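Local coordinates for putative beta-lactamase-inhibitor-like PepSY-like domain-containing protein (Bacteroides vulgatus ATCC 8482, PDB 3ELG) that is of unknown function but, as a putative periplasmic protein, has a BLIP-like fold and belongs to the PepSY-like family, at residues 16-21 with 55-61; 24-28 with 49-55; 111-115 with 124-128. All blocks are in the same frame, centred on the assembly; numbering follows the deposited sequence.

Contact 1. Residues 16-21 with 55-61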
loop_
_atom_site.group_PDB
_atom_site.type_symbol
_atom_site.label_atom_id
_atom_site.label_comp_id
_atom_site.label_asym_id
_atom_site.label_seq_id
_atom_site.Cartn_x
_atom_site.Cartn_y
_atom_site.Cartn_z
ATOM N N ALA A 16 14.493 2.157 3.240
ATOM C CA ALA A 16 13.759 1.056 2.577
ATOM C C ALA A 16 12.558 1.587 1.773
ATOM O O ALA A 16 12.195 1.021 0.732
ATOM C CB ALA A 16 13.331 0.014 3.585
ATOM N N ALA A 17 11.961 2.669 2.276
ATOM C CA ALA A 17 10.791 3.292 1.607
ATOM C C ALA A 17 11.262 4.009 0.352
ATOM O O ALA A 17 10.636 3.899 -0.717
ATOM C CB ALA A 17 10.048 4.266 2.561
ATOM N N ARG A 18 12.409 4.666 0.465
ATOM C CA ARG A 18 12.973 5.401 -0.681
ATOM C C ARG A 18 13.301 4.412 -1.782
ATOM O O ARG A 18 13.026 4.644 -2.953
ATOM C CB ARG A 18 14.208 6.205 -0.278
ATOM C CG ARG A 18 13.945 7.598 0.091
ATOM C CD ARG A 18 15.293 8.250 0.487
ATOM N NE ARG A 18 15.501 8.030 1.910
ATOM C CZ ARG A 18 16.646 8.250 2.547
ATOM N NH1 ARG A 18 17.723 8.622 1.867
ATOM N NH2 ARG A 18 16.704 8.086 3.850
ATOM N N GLU A 19 13.868 3.276 -1.389
ATOM C CA GLU A 19 14.266 2.254 -2.370
ATOM C C GLU A 19 13.026 1.665 -3.053
ATOM O O GLU A 19 12.995 1.459 -4.287
ATOM C CB GLU A 19 15.098 1.150 -1.711
ATOM C CG GLU A 19 16.489 1.592 -1.239
ATOM C CD GLU A 19 17.498 1.919 -2.357
ATOM O OE1 GLU A 19 17.211 1.723 -3.563
ATOM O OE2 GLU A 19 18.607 2.373 -2.000
HETATM N N MSE A 20 11.994 1.420 -2.246
HETATM C CA MSE A 20 10.757 0.839 -2.733
HETATM C C MSE A 20 10.149 1.754 -3.799
HETATM O O MSE A 20 9.727 1.296 -4.865
HETATM C CB MSE A 20 9.761 0.545 -1.597
HETATM C CG MSE A 20 8.438 -0.133 -2.005
HETATM SE SE MSE A 20 7.165 1.033 -2.936
HETATM C CE MSE A 20 5.597 0.518 -1.914
ATOM N N ILE A 21 10.154 3.053 -3.529
ATOM C CA ILE A 21 9.549 4.044 -4.421
ATOM C C ILE A 21 10.367 4.140 -5.695
ATOM O O ILE A 21 9.830 4.247 -6.811
ATOM C CB ILE A 21 9.437 5.413 -3.769
ATOM C CG1 ILE A 21 8.437 5.341 -2.626
ATOM C CG2 ILE A 21 9.000 6.447 -4.794
ATOM C CD1 ILE A 21 8.534 6.457 -1.602
ATOM N N LEU A 55 1.079 5.966 -0.838
ATOM C CA LEU A 55 1.747 4.833 -0.175
ATOM C C LEU A 55 1.838 5.110 1.295
ATOM O O LEU A 55 1.992 6.240 1.712
ATOM C CB LEU A 55 3.149 4.684 -0.768
ATOM C CG LEU A 55 3.259 4.628 -2.282
ATOM C CD1 LEU A 55 4.727 4.599 -2.738
ATOM C CD2 LEU A 55 2.477 3.406 -2.866
ATOM N N GLU A 56 1.767 4.053 2.086
ATOM C CA GLU A 56 1.992 4.197 3.508
ATOM C C GLU A 56 3.045 3.180 3.872
ATOM O O GLU A 56 3.067 2.079 3.330
ATOM C CB GLU A 56 0.708 3.971 4.287
ATOM C CG GLU A 56 0.780 4.465 5.673
ATOM C CD GLU A 56 -0.560 4.403 6.328
ATOM O OE1 GLU A 56 -1.215 3.343 6.180
ATOM O OE2 GLU A 56 -0.955 5.399 6.974
ATOM N N PHE A 57 3.930 3.589 4.779
ATOM C CA PHE A 57 5.018 2.757 5.252
ATOM C C PHE A 57 5.094 2.764 6.775
ATOM O O PHE A 57 4.735 3.771 7.433
ATOM C CB PHE A 57 6.369 3.249 4.766
ATOM C CG PHE A 57 6.484 3.313 3.268
ATOM C CD1 PHE A 57 6.128 4.460 2.583
ATOM C CD2 PHE A 57 6.999 2.244 2.546
ATOM C CE1 PHE A 57 6.233 4.502 1.217
ATOM C CE2 PHE A 57 7.081 2.265 1.168
ATOM C CZ PHE A 57 6.730 3.394 0.491
ATOM N N ASN A 58 5.595 1.668 7.313
ATOM C CA ASN A 58 5.844 1.614 8.772
ATOM C C ASN A 58 7.128 2.278 9.140
ATOM O O ASN A 58 7.792 2.883 8.308
ATOM C CB ASN A 58 5.729 0.182 9.347
ATOM C CG ASN A 58 6.859 -0.731 8.926
ATOM O OD1 ASN A 58 7.888 -0.292 8.399
ATOM N ND2 ASN A 58 6.697 -2.046 9.217
ATOM N N SER A 59 7.471 2.149 10.416
ATOM C CA SER A 59 8.592 2.900 10.976
ATOM C C SER A 59 9.914 2.505 10.373
ATOM O O SER A 59 10.886 3.294 10.402
ATOM C CB SER A 59 8.630 2.839 12.508
ATOM O OG SER A 59 9.000 1.548 12.936
ATOM N N LYS A 60 9.930 1.291 9.816
ATOM C CA LYS A 60 11.095 0.683 9.179
ATOM C C LYS A 60 11.116 0.832 7.662
ATOM O O LYS A 60 12.040 0.352 6.978
ATOM C CB LYS A 60 11.171 -0.789 9.547
ATOM C CG LYS A 60 11.354 -0.966 11.025
ATOM C CD LYS A 60 11.110 -2.386 11.462
ATOM C CE LYS A 60 12.050 -3.337 10.766
ATOM N NZ LYS A 60 12.134 -4.634 11.516
ATOM N N GLY A 61 10.118 1.518 7.133
ATOM C CA GLY A 61 10.043 1.692 5.688
ATOM C C GLY A 61 9.448 0.508 4.929
ATOM O O GLY A 61 9.547 0.420 3.702
HETATM O O HOH W 1 14.983 1.494 5.977
#
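Apolar packing carries most of this contact, in which residues 16-21 of helix 15-24 run alongside strand 55-57, nearly antiparallel to it, and meet the turn that follows. The axes lie at 152° with a closest approach of 10.1 Å, the spacing of a helix resting on a sheet through its side chains. Ile21 CG1 lies 3.8 Å from Leu55 CD1 and 4.1 Å from Phe57 CZ, and the CE of selenomethionine Met20 reaches Phe57 CE2 at 3.8 Å. The backbones come closest at Gly61, whose CA is 4.4 Å from Ala17 CA; a CB there would clash with Ala17 N and, at phi/psi 81/13, jam against the preceding carbonyl O.

The aromatic contacts centre on Phe57. Ala17 CB sits 3.6 Å from the Phe57 ring centroid and 9° off its normal, a CH-pi contact over the face. Met20 SE approaches the edge, 5.4 Å from the Phe57 centroid, as a Met-aromatic contact.

The polar interactions near the interface lie mainly at the turn. Asn58 to Gly61 form a type I turn, with Gly61 N to Asn58 O at 2.9 Å and an Asx turn, Lys60 N to Asn58 OD1, at 2.9 Å. Water 1 accepts from Ala16 N at 2.9 Å and donates weakly to Lys60 O at 3.3 Å.

With no direct hydrogen bond, these segments meet through apolar side chains and a close backbone approach at Gly61.

Contact 2. Residues 24-28 with 49-55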
loop_
_atom_site.group_PDB
_atom_site.type_symbol
_atom_site.label_atom_id
_atom_site.label_comp_id
_atom_site.label_asym_id
_atom_site.label_seq_id
_atom_site.Cartn_x
_atom_site.Cartn_y
_atom_site.Cartn_z
ATOM N N HIS A 24 9.814 0.678 -7.783
ATOM C CA HIS A 24 8.502 0.268 -8.218
ATOM C C HIS A 24 7.604 1.361 -8.787
ATOM O O HIS A 24 6.583 1.042 -9.431
ATOM C CB HIS A 24 7.780 -0.437 -7.113
ATOM C CG HIS A 24 8.404 -1.729 -6.724
ATOM N ND1 HIS A 24 8.394 -2.833 -7.559
ATOM C CD2 HIS A 24 9.124 -2.079 -5.636
ATOM C CE1 HIS A 24 9.078 -3.806 -6.986
ATOM N NE2 HIS A 24 9.509 -3.382 -5.812
ATOM N N PHE A 25 7.995 2.615 -8.540
ATOM C CA PHE A 25 7.264 3.828 -8.946
ATOM C C PHE A 25 8.180 4.858 -9.590
ATOM O O PHE A 25 8.113 6.077 -9.344
ATOM C CB PHE A 25 6.459 4.399 -7.738
ATOM C CG PHE A 25 5.438 3.430 -7.219
ATOM C CD1 PHE A 25 4.228 3.280 -7.851
ATOM C CD2 PHE A 25 5.727 2.595 -6.162
ATOM C CE1 PHE A 25 3.321 2.375 -7.434
ATOM C CE2 PHE A 25 4.821 1.634 -5.727
ATOM C CZ PHE A 25 3.605 1.533 -6.346
ATOM N N SER A 26 9.066 4.362 -10.456
ATOM C CA SER A 26 10.049 5.229 -11.092
ATOM C C SER A 26 9.408 6.158 -12.119
ATOM O O SER A 26 10.052 7.062 -12.615
ATOM C CB SER A 26 11.143 4.419 -11.789
ATOM O OG SER A 26 10.569 3.547 -12.751
ATOM N N GLN A 27 8.163 5.875 -12.465
ATOM C CA GLN A 27 7.417 6.763 -13.374
ATOM C C GLN A 27 7.019 8.084 -12.711
ATOM O O GLN A 27 6.626 9.026 -13.367
ATOM C CB GLN A 27 6.153 6.082 -13.918
ATOM C CG GLN A 27 4.978 6.094 -12.953
ATOM C CD GLN A 27 4.984 4.927 -11.975
ATOM O OE1 GLN A 27 6.002 4.240 -11.823
ATOM N NE2 GLN A 27 3.839 4.688 -11.324
ATOM N N THR A 28 7.154 8.156 -11.398
ATOM C CA THR A 28 6.805 9.382 -10.709
ATOM C C THR A 28 7.826 9.696 -9.586
ATOM O O THR A 28 8.940 9.156 -9.550
ATOM C CB THR A 28 5.294 9.322 -10.237
ATOM O OG1 THR A 28 4.875 10.598 -9.718
ATOM C CG2 THR A 28 5.047 8.168 -9.220
ATOM N N LEU A 49 2.607 10.589 -4.038
ATOM C CA LEU A 49 3.427 10.739 -5.232
ATOM C C LEU A 49 2.804 11.817 -6.141
ATOM O O LEU A 49 1.611 12.095 -6.033
ATOM C CB LEU A 49 3.535 9.415 -5.961
ATOM C CG LEU A 49 4.086 8.283 -5.124
ATOM C CD1 LEU A 49 4.232 6.977 -6.043
ATOM C CD2 LEU A 49 5.414 8.617 -4.403
ATOM N N ALA A 50 3.622 12.390 -7.012
ATOM C CA ALA A 50 3.205 13.542 -7.806
ATOM C C ALA A 50 2.055 13.192 -8.747
ATOM O O ALA A 50 1.244 14.050 -9.098
ATOM C CB ALA A 50 4.415 14.151 -8.602
ATOM N N ASP A 51 1.984 11.930 -9.132
ATOM C CA ASP A 51 0.910 11.416 -9.977
ATOM C C ASP A 51 -0.365 11.010 -9.243
ATOM O O ASP A 51 -1.349 10.557 -9.848
ATOM C CB ASP A 51 1.419 10.271 -10.877
ATOM C CG ASP A 51 1.650 8.973 -10.147
ATOM O OD1 ASP A 51 1.521 8.930 -8.908
ATOM O OD2 ASP A 51 2.014 7.984 -10.844
ATOM N N GLY A 52 -0.358 11.201 -7.937
ATOM C CA GLY A 52 -1.550 10.975 -7.118
ATOM C C GLY A 52 -1.543 9.665 -6.340
ATOM O O GLY A 52 -2.350 9.440 -5.450
ATOM N N ILE A 53 -0.640 8.756 -6.704
ATOM C CA ILE A 53 -0.520 7.512 -5.944
ATOM C C ILE A 53 -0.203 7.796 -4.476
ATOM O O ILE A 53 0.555 8.712 -4.176
ATOM C CB ILE A 53 0.525 6.549 -6.583
ATOM C CG1 ILE A 53 0.025 6.056 -7.964
ATOM C CG2 ILE A 53 0.878 5.365 -5.671
ATOM C CD1 ILE A 53 1.088 5.262 -8.706
ATOM N N GLU A 54 -0.748 6.966 -3.562
ATOM C CA GLU A 54 -0.522 7.157 -2.126
ATOM C C GLU A 54 -0.006 5.849 -1.568
ATOM O O GLU A 54 -0.563 4.766 -1.836
ATOM C CB GLU A 54 -1.841 7.556 -1.435
ATOM C CG GLU A 54 -2.381 8.843 -1.964
ATOM C CD GLU A 54 -3.713 9.231 -1.339
ATOM O OE1 GLU A 54 -4.124 8.578 -0.371
ATOM O OE2 GLU A 54 -4.349 10.180 -1.843
ATOM N N LEU A 55 1.079 5.966 -0.838
ATOM C CA LEU A 55 1.747 4.833 -0.175
ATOM C C LEU A 55 1.838 5.110 1.295
ATOM O O LEU A 55 1.992 6.240 1.712
ATOM C CB LEU A 55 3.149 4.684 -0.768
ATOM C CG LEU A 55 3.259 4.628 -2.282
ATOM C CD1 LEU A 55 4.727 4.599 -2.738
ATOM C CD2 LEU A 55 2.477 3.406 -2.866
#
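The contact belongs to the helix-facing apolar layer of the antiparallel sheet, at the end where the chain leaves helix 15-24 and meets the hairpin turn joining strands 43-49 and 54-57. Phe25, the first residue to leave helical angles, directs its side chain at that hairpin: Phe25 CB lies 3.8 Å from Leu49 CD1, Phe25 CD1 3.8 Å from Ile53 CD1, and Phe25 CD2 4.1 Å from Leu55 CD1. Ile66 and Pro74 also touch Phe25.

Two type I turns, Phe25-Thr28 and Leu49-Gly52, meet at Thr28. Thr28 CG2 packs on Leu49 CD1 at 3.5 Å. Asp51 OD1 accepts from Ile53 N at 3.1 Å, forming an Asx turn within the hairpin loop.

Phe25 and Thr28 carry the contact together. Chemically, the junction is apolar where Phe25 meets Leu49, Ile53 and Leu55, and polar round Thr28 OG1, where the direct polar link includes a weak hydrogen bond, Asp51 N to Thr28 OG1, at 3.2 Å and 135°.

Contact 3. Residues 111-115 with 124-128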
loop_
_atom_site.group_PDB
_atom_site.type_symbol
_atom_site.label_atom_id
_atom_site.label_comp_id
_atom_site.label_asym_id
_atom_site.label_seq_id
_atom_site.Cartn_x
_atom_site.Cartn_y
_atom_site.Cartn_z
ATOM N N ASN A 111 -14.118 -1.212 -8.466
ATOM C CA ASN A 111 -15.531 -0.973 -8.102
ATOM C C ASN A 111 -15.762 -0.747 -6.609
ATOM O O ASN A 111 -16.882 -0.550 -6.139
ATOM C CB ASN A 111 -16.441 -2.078 -8.656
ATOM C CG ASN A 111 -16.339 -3.383 -7.877
ATOM O OD1 ASN A 111 -15.422 -3.579 -7.091
ATOM N ND2 ASN A 111 -17.291 -4.281 -8.095
ATOM N N GLY A 112 -14.672 -0.759 -5.865
ATOM C CA GLY A 112 -14.712 -0.500 -4.454
ATOM C C GLY A 112 -14.924 -1.700 -3.545
ATOM O O GLY A 112 -14.959 -1.583 -2.326
ATOM N N LEU A 113 -15.161 -2.836 -4.165
ATOM C CA LEU A 113 -15.233 -4.092 -3.409
ATOM C C LEU A 113 -13.900 -4.286 -2.703
ATOM O O LEU A 113 -12.859 -4.081 -3.331
ATOM C CB LEU A 113 -15.475 -5.258 -4.352
ATOM C CG LEU A 113 -16.462 -6.343 -3.970
ATOM C CD1 LEU A 113 -17.818 -5.717 -3.556
ATOM C CD2 LEU A 113 -16.567 -7.340 -5.138
ATOM N N GLU A 114 -13.938 -4.699 -1.432
ATOM C CA GLU A 114 -12.715 -5.071 -0.709
ATOM C C GLU A 114 -12.715 -6.551 -0.456
ATOM O O GLU A 114 -13.697 -7.105 -0.017
ATOM C CB GLU A 114 -12.609 -4.329 0.594
ATOM C CG GLU A 114 -11.281 -4.589 1.331
ATOM C CD GLU A 114 -11.256 -4.021 2.742
ATOM O OE1 GLU A 114 -11.390 -2.786 2.874
ATOM O OE2 GLU A 114 -11.066 -4.803 3.702
ATOM N N VAL A 115 -11.645 -7.190 -0.887
ATOM C CA VAL A 115 -11.496 -8.627 -0.724
ATOM C C VAL A 115 -10.443 -8.890 0.337
ATOM O O VAL A 115 -9.278 -8.494 0.195
ATOM C CB VAL A 115 -11.120 -9.329 -2.072
ATOM C CG1 VAL A 115 -11.285 -10.827 -1.920
ATOM C CG2 VAL A 115 -11.968 -8.788 -3.252
ATOM N N LEU A 124 -11.067 -14.666 3.340
ATOM C CA LEU A 124 -11.902 -14.507 4.498
ATOM C C LEU A 124 -13.290 -14.021 4.157
ATOM O O LEU A 124 -14.262 -14.630 4.502
ATOM C CB LEU A 124 -11.249 -13.532 5.476
ATOM C CG LEU A 124 -9.944 -14.020 6.131
ATOM C CD1 LEU A 124 -9.330 -12.832 6.881
ATOM C CD2 LEU A 124 -10.155 -15.233 7.054
ATOM N N LYS A 125 -13.364 -12.877 3.491
ATOM C CA LYS A 125 -14.690 -12.254 3.214
ATOM C C LYS A 125 -14.572 -11.069 2.281
ATOM O O LYS A 125 -13.499 -10.521 2.075
ATOM C CB LYS A 125 -15.367 -11.766 4.513
ATOM C CG LYS A 125 -14.583 -10.646 5.231
ATOM C CD LYS A 125 -15.246 -10.216 6.551
ATOM C CE LYS A 125 -14.499 -9.030 7.168
ATOM N NZ LYS A 125 -15.289 -8.183 8.155
ATOM N N LEU A 126 -15.715 -10.705 1.723
ATOM C CA LEU A 126 -15.865 -9.451 1.029
ATOM C C LEU A 126 -16.242 -8.419 2.068
ATOM O O LEU A 126 -17.027 -8.664 2.957
ATOM C CB LEU A 126 -16.990 -9.495 -0.028
ATOM C CG LEU A 126 -16.679 -10.304 -1.295
ATOM C CD1 LEU A 126 -17.856 -10.184 -2.302
ATOM C CD2 LEU A 126 -15.342 -9.874 -1.878
ATOM N N SER A 127 -15.682 -7.235 1.910
ATOM C CA SER A 127 -16.061 -6.096 2.747
ATOM C C SER A 127 -15.959 -4.784 1.984
ATOM O O SER A 127 -16.069 -4.748 0.755
ATOM C CB SER A 127 -15.241 -6.051 4.041
ATOM O OG SER A 127 -13.841 -6.129 3.833
ATOM N N ASP A 128 -15.738 -3.715 2.742
ATOM C CA ASP A 128 -15.575 -2.418 2.134
ATOM C C ASP A 128 -14.845 -1.419 3.022
ATOM O O ASP A 128 -14.629 -0.296 2.541
ATOM C CB ASP A 128 -16.920 -1.860 1.681
ATOM C CG ASP A 128 -17.812 -1.424 2.840
ATOM O OD1 ASP A 128 -17.399 -1.497 4.025
ATOM O OD2 ASP A 128 -18.946 -1.021 2.532
ATOM O OXT ASP A 128 -14.456 -1.713 4.163
HETATM O O HOH W 2 -13.751 -0.162 -0.267
HETATM O O HOH W 3 -12.990 -3.847 5.654
HETATM O O HOH W 4 -12.270 0.274 3.576
HETATM O O HOH W 5 -12.152 -1.757 4.933
#
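Two backbone hydrogen bonds join the segments, both between Glu114 and Ser127: Glu114 N donates to Ser127 O at 3.1 Å and 154°, and Ser127 N to Glu114 O at 2.8 Å and 173°. This satisfies both polar backbone groups of each residue. Leu113 N is satisfied by Asn111 OD1 at 3.0 Å, in an Asx turn.

Glu114-Ser127 is thus the hydrogen-bonded pair, and Val115-Leu126 the non-hydrogen-bonded pair, of the antiparallel hairpin 114-117/123-127 that ends the sheet. A classic beta bulge, with Leu124 and Lys125 both facing Asp116, interrupts its regular pairing. On the other face, Val115 CG2 meets Leu126 CD2 at 3.8 Å, with Tyr90 touching both residues.

The Glu114 face is acidic. Glu114 OE1 and the terminal Asp128 OXT, two acceptors, lie 3.5 Å apart. Water 5 is within donating range of both, at 2.4 Å; water 3 of Glu114 OE2 (2.9 Å) and Asp128 OXT (3.0 Å); water 4 of Asp128 O (2.6 Å) and Glu114 OE1 (3.3 Å). These three have too few protons for every acceptor around them. Water 2 bridges Gly112 O at 2.8 Å and Asp128 O at 2.9 Å. Ser127 OG is hydrogen-bonded to Asp116 OD2.

In the fold
Contacts 1 and 2 are neighbours, their centres 13 Å apart: they share Leu55 on strand 54-57, and Met20 SE touches Phe25 CE2 at 3.7 Å. Along the chain, contact 2 falls within the interval spanned by contact 1; helix 15-24 and the loop after it meet strand 54-57 and the hairpin loop before it. Contact 3 follows both in sequence. Its centre lies 25 Å from that of contact 1 and 24 Å from that of contact 2, with no touch. All three reach the same nine-stranded antiparallel sheet, where contact 3 pairs strand 114-117 with 123-127, one of the two edge strands. The separation fits a BLIP-like layout, with helices 15-24 and 80-89 each preceding a group of strands.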